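Local coordinates for CRISPR-associated protein, Cse1 family (Acidimicrobium ferrooxidans, PDB 4H3T) that probably serves as the large subunit of a type I-E CRISPR Cascade complex, helping it to recognise invading DNA, at residues 328-333 with 400-405; 334-337 with 341-344. The protein carries 1 engineered substitution. All coordinates share one frame; numbering follows the deposited sequence.

Both contacts use the short helix 330-334 and the turn that leaves it, and they lie about 12 Å apart, centre to centre. Contact 1 sets the start of this helix against helix 397-415 of the C-terminal helical bundle. It is partly buried and has no hydrogen bond across it, resting on methyl packing. Contact 2 ties the end of the same helix to the loop just after strand 340-341, and it is the more buried of the two, yet its chemistry is mainly polar: an arginine and a water take up backbone carbonyls. Along the chain, contact 2 is nested within the loop closed by contact 1. They meet where the CD1 methyl of I403 packs against L334.

Contact 1 (328-333 with 400-405); sequences RGLSSV and TVAIDA
A402 makes the first touch from helix 397-415: its CB methyl lies 3.7 Å from CD2 of L330, and both side chains are buried. L330 gets there because its CG is anti to the backbone N (chi1 180°), which extends the leucine from the first turn of helix 330-334 toward the longer helix. CD2 is the branch that meets the alanine.

I403 comes next and does most of the work. Its CB starts off to one side of the facing helix, but CG1, anti to the carbonyl carbon (chi1 -67°), and a bend at chi2 (-69°) together bring the CD1 methyl back across the gap. CD1 drops over the backbone of S331, 3.4 Å from its N and 3.5 Å from its CA, and also packs 3.8 Å from the CB of S331. The same methyl sits 3.7 Å from CG of L330, the two aliphatic chains slanting across each other. One methyl therefore bridges a leucine side chain and the backbone of S331, an exposed residue in the first turn of the helix, with no hydrogen bond across the contact. The turn it rests on is braced internally: OG of S332 donates to G329 O over 2.9 Å, meeting a lone pair in the carbonyl plane, and S332 N uses that same oxygen.

Helix 445-473 flanks the contact, with Y467 touching L330 and its hydroxyl hydrogen-bonding to A402 O, while L471 packs on A402. R328 pairs with E457 of that helix, and on helix 397-415, D404 forms a salt bridge to R484 in helix 481-504. The contact thus joins helix 330-334 to the helical bundle characteristic of the C-terminal part of Cse1 proteins.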
loop_
_atom_site.group_PDB
_atom_site.type_symbol
_atom_site.label_atom_id
_atom_site.label_comp_id
_atom_site.label_asym_id
_atom_site.label_seq_id
_atom_site.Cartn_x
_atom_site.Cartn_y
_atom_site.Cartn_z
ATOM N N ARG A 328 -11.796 0.869 8.086
ATOM C CA ARG A 328 -11.832 0.312 9.422
ATOM C C ARG A 328 -10.485 0.582 10.165
ATOM O O ARG A 328 -10.470 0.583 11.378
ATOM C CB ARG A 328 -12.197 -1.174 9.379
ATOM C CG ARG A 328 -13.650 -1.390 9.066
ATOM C CD ARG A 328 -13.956 -2.808 8.651
ATOM N NE ARG A 328 -13.717 -3.798 9.680
ATOM C CZ ARG A 328 -13.919 -5.095 9.530
ATOM N NH1 ARG A 328 -14.307 -5.586 8.353
ATOM N NH2 ARG A 328 -13.691 -5.921 10.533
ATOM N N GLY A 329 -9.395 0.790 9.434
ATOM C CA GLY A 329 -8.097 1.108 10.000
ATOM C C GLY A 329 -7.761 2.586 9.775
ATOM O O GLY A 329 -6.592 2.932 9.662
ATOM N N LEU A 330 -8.779 3.487 9.665
ATOM C CA LEU A 330 -8.494 4.912 9.418
ATOM C C LEU A 330 -7.551 5.517 10.498
ATOM O O LEU A 330 -6.658 6.297 10.181
ATOM C CB LEU A 330 -9.812 5.694 9.396
ATOM C CG LEU A 330 -9.676 7.228 9.147
ATOM C CD1 LEU A 330 -8.969 7.517 7.892
ATOM C CD2 LEU A 330 -11.044 7.871 9.117
ATOM N N SER A 331 -7.684 5.100 11.735
ATOM C CA SER A 331 -6.826 5.604 12.825
ATOM C C SER A 331 -5.341 5.219 12.592
ATOM O O SER A 331 -4.483 6.038 12.942
ATOM C CB SER A 331 -7.309 5.110 14.212
ATOM O OG SER A 331 -7.180 3.699 14.181
ATOM N N SER A 332 -5.045 4.138 11.858
ATOM C CA SER A 332 -3.655 3.749 11.543
ATOM C C SER A 332 -3.095 4.578 10.344
ATOM O O SER A 332 -1.878 4.650 10.164
ATOM C CB SER A 332 -3.509 2.233 11.298
ATOM O OG SER A 332 -4.031 1.731 10.064
ATOM N N VAL A 333 -3.970 5.212 9.553
ATOM C CA VAL A 333 -3.608 6.108 8.469
ATOM C C VAL A 333 -3.331 7.472 9.066
ATOM O O VAL A 333 -2.329 8.104 8.774
ATOM C CB VAL A 333 -4.710 6.170 7.349
ATOM C CG1 VAL A 333 -4.300 7.126 6.219
ATOM C CG2 VAL A 333 -4.977 4.798 6.765
ATOM N N THR A 400 -11.971 13.795 13.793
ATOM C CA THR A 400 -12.666 13.253 14.963
ATOM C C THR A 400 -14.025 12.629 14.568
ATOM O O THR A 400 -14.333 11.506 15.013
ATOM C CB THR A 400 -12.829 14.333 16.042
ATOM O OG1 THR A 400 -11.513 14.756 16.407
ATOM C CG2 THR A 400 -13.575 13.825 17.313
ATOM N N VAL A 401 -14.827 13.321 13.746
ATOM C CA VAL A 401 -16.113 12.735 13.318
ATOM C C VAL A 401 -15.840 11.495 12.437
ATOM O O VAL A 401 -16.562 10.480 12.542
ATOM C CB VAL A 401 -17.081 13.755 12.633
ATOM C CG1 VAL A 401 -16.595 14.208 11.264
ATOM C CG2 VAL A 401 -18.484 13.183 12.528
ATOM N N ALA A 402 -14.820 11.561 11.552
ATOM C CA ALA A 402 -14.497 10.377 10.713
ATOM C C ALA A 402 -14.117 9.149 11.572
ATOM O O ALA A 402 -14.609 8.059 11.323
ATOM C CB ALA A 402 -13.388 10.678 9.765
ATOM N N ILE A 403 -13.218 9.328 12.544
ATOM C CA ILE A 403 -12.802 8.242 13.454
ATOM C C ILE A 403 -13.989 7.782 14.323
ATOM O O ILE A 403 -14.211 6.581 14.477
ATOM C CB ILE A 403 -11.602 8.706 14.328
ATOM C CG1 ILE A 403 -10.336 8.931 13.434
ATOM C CG2 ILE A 403 -11.305 7.710 15.438
ATOM C CD1 ILE A 403 -9.714 7.664 12.821
ATOM N N ASP A 404 -14.748 8.721 14.872
ATOM C CA ASP A 404 -15.893 8.386 15.716
ATOM C C ASP A 404 -16.954 7.596 14.960
ATOM O O ASP A 404 -17.678 6.806 15.565
ATOM C CB ASP A 404 -16.530 9.613 16.329
ATOM C CG ASP A 404 -15.703 10.289 17.384
ATOM O OD1 ASP A 404 -14.670 9.723 17.774
ATOM O OD2 ASP A 404 -16.071 11.411 17.790
ATOM N N ALA A 405 -17.101 7.870 13.685
ATOM C CA ALA A 405 -18.070 7.172 12.818
ATOM C C ALA A 405 -17.664 5.717 12.631
ATOM O O ALA A 405 -18.529 4.834 12.580
ATOM C CB ALA A 405 -18.180 7.869 11.467
#

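Contact 2 (334-337 with 341-344); sequences LALG and QRAG
The carbonyl oxygen of L334 is gripped by the guanidinium of R342: NH2 donates to it over 2.9 Å, and NE adds a weak bond of 3.2 Å. This is a helix C-terminal turn closed by a residue in the left-handed region: helix 330-334 ends at L334, and A335 (phi 50°) turns the chain into the loop before strand 340-341. After that strand the chain comes back alongside at R342, just ahead of helix 344-350.

The NH2 hydrogen bond uses a lone pair of L334 O in the carbonyl plane, though the oxygen lies somewhat out of the guanidinium plane and the N-H points off line (137°). The arginine bends to achieve this. Its CG stands between the backbone N and the carbonyl carbon, and a second bend at chi3 (44°) brings NE and NH2 round to the helix end. A carbonyl at the C-terminal end of a helix would be expected to carry some extra negative character, which suits a cationic partner.

Water 1 fills in the next step. It donates to A335 O at 2.8 Å and accepts from R342 NE at 3.1 Å, so NE is shared between the water and L334 O; R342 N reaches it weakly. The remaining guanidinium nitrogen, NH1, is held outside these segments, by L391 O and by a salt bridge to E350 in the helix that follows, so the buried arginine links three parts of the fold. L334 itself packs on V390 and L391.

Van der Waals packing closes the join. The A335 methyl presses on the returning backbone, with CB 3.3 Å from R342 N, while L336 runs beside the arginine and sets its CD2 methyl 3.6 Å from NH2 of R342, at the guanidinium edge.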
loop_
_atom_site.group_PDB
_atom_site.type_symbol
_atom_site.label_atom_id
_atom_site.label_comp_id
_atom_site.label_asym_id
_atom_site.label_seq_id
_atom_site.Cartn_x
_atom_site.Cartn_y
_atom_site.Cartn_z
ATOM N N LEU A 334 -4.254 7.971 9.819
ATOM C CA LEU A 334 -4.136 9.312 10.434
ATOM C C LEU A 334 -3.120 9.375 11.594
ATOM O O LEU A 334 -2.575 10.448 11.848
ATOM C CB LEU A 334 -5.507 9.761 10.887
ATOM C CG LEU A 334 -6.576 9.833 9.779
ATOM C CD1 LEU A 334 -7.864 10.386 10.325
ATOM C CD2 LEU A 334 -6.128 10.652 8.645
ATOM N N ALA A 335 -2.781 8.212 12.199
ATOM C CA ALA A 335 -1.735 8.053 13.196
ATOM C C ALA A 335 -1.919 9.112 14.304
ATOM O O ALA A 335 -1.025 9.908 14.540
ATOM C CB ALA A 335 -0.373 8.223 12.504
ATOM N N LEU A 336 -3.096 9.195 14.886
ATOM C CA LEU A 336 -3.392 10.267 15.843
ATOM C C LEU A 336 -3.010 9.916 17.298
ATOM O O LEU A 336 -2.934 10.842 18.113
ATOM C CB LEU A 336 -4.857 10.667 15.761
ATOM C CG LEU A 336 -5.287 11.319 14.447
ATOM C CD1 LEU A 336 -6.793 11.555 14.421
ATOM C CD2 LEU A 336 -4.585 12.633 14.245
ATOM N N GLY A 337 -2.676 8.653 17.582
ATOM C CA GLY A 337 -2.162 8.267 18.905
ATOM C C GLY A 337 -0.803 8.892 19.203
ATOM O O GLY A 337 -0.075 9.324 18.293
ATOM N N GLN A 341 3.092 8.151 14.196
ATOM C CA GLN A 341 3.505 9.286 13.371
ATOM C C GLN A 341 3.087 8.973 11.938
ATOM O O GLN A 341 3.509 7.949 11.361
ATOM C CB GLN A 341 5.034 9.399 13.619
ATOM C CG GLN A 341 6.012 10.201 12.756
ATOM C CD GLN A 341 7.418 9.488 12.770
ATOM O OE1 GLN A 341 7.813 8.646 13.689
ATOM N NE2 GLN A 341 8.172 9.720 11.709
ATOM N N ARG A 342 2.240 9.817 11.359
ATOM C CA ARG A 342 1.733 9.593 10.016
ATOM C C ARG A 342 2.866 9.661 8.942
ATOM O O ARG A 342 3.971 10.166 9.184
ATOM C CB ARG A 342 0.579 10.574 9.661
ATOM C CG ARG A 342 1.019 11.998 9.406
ATOM C CD ARG A 342 -0.136 12.982 9.180
ATOM N NE ARG A 342 -1.238 12.808 10.124
ATOM C CZ ARG A 342 -2.423 13.390 10.044
ATOM N NH1 ARG A 342 -2.662 14.303 9.109
ATOM N NH2 ARG A 342 -3.359 13.113 10.931
ATOM N N ALA A 343 2.589 9.037 7.796
ATOM C CA ALA A 343 3.458 9.075 6.611
ATOM C C ALA A 343 3.770 10.515 6.272
ATOM O O ALA A 343 2.884 11.366 6.288
ATOM C CB ALA A 343 2.801 8.393 5.441
ATOM N N GLY A 344 5.041 10.810 5.993
ATOM C CA GLY A 344 5.446 12.197 5.748
ATOM C C GLY A 344 4.714 12.822 4.574
ATOM O O GLY A 344 4.465 14.015 4.549
HETATM O O HOH W 1 -0.001 11.876 12.768
#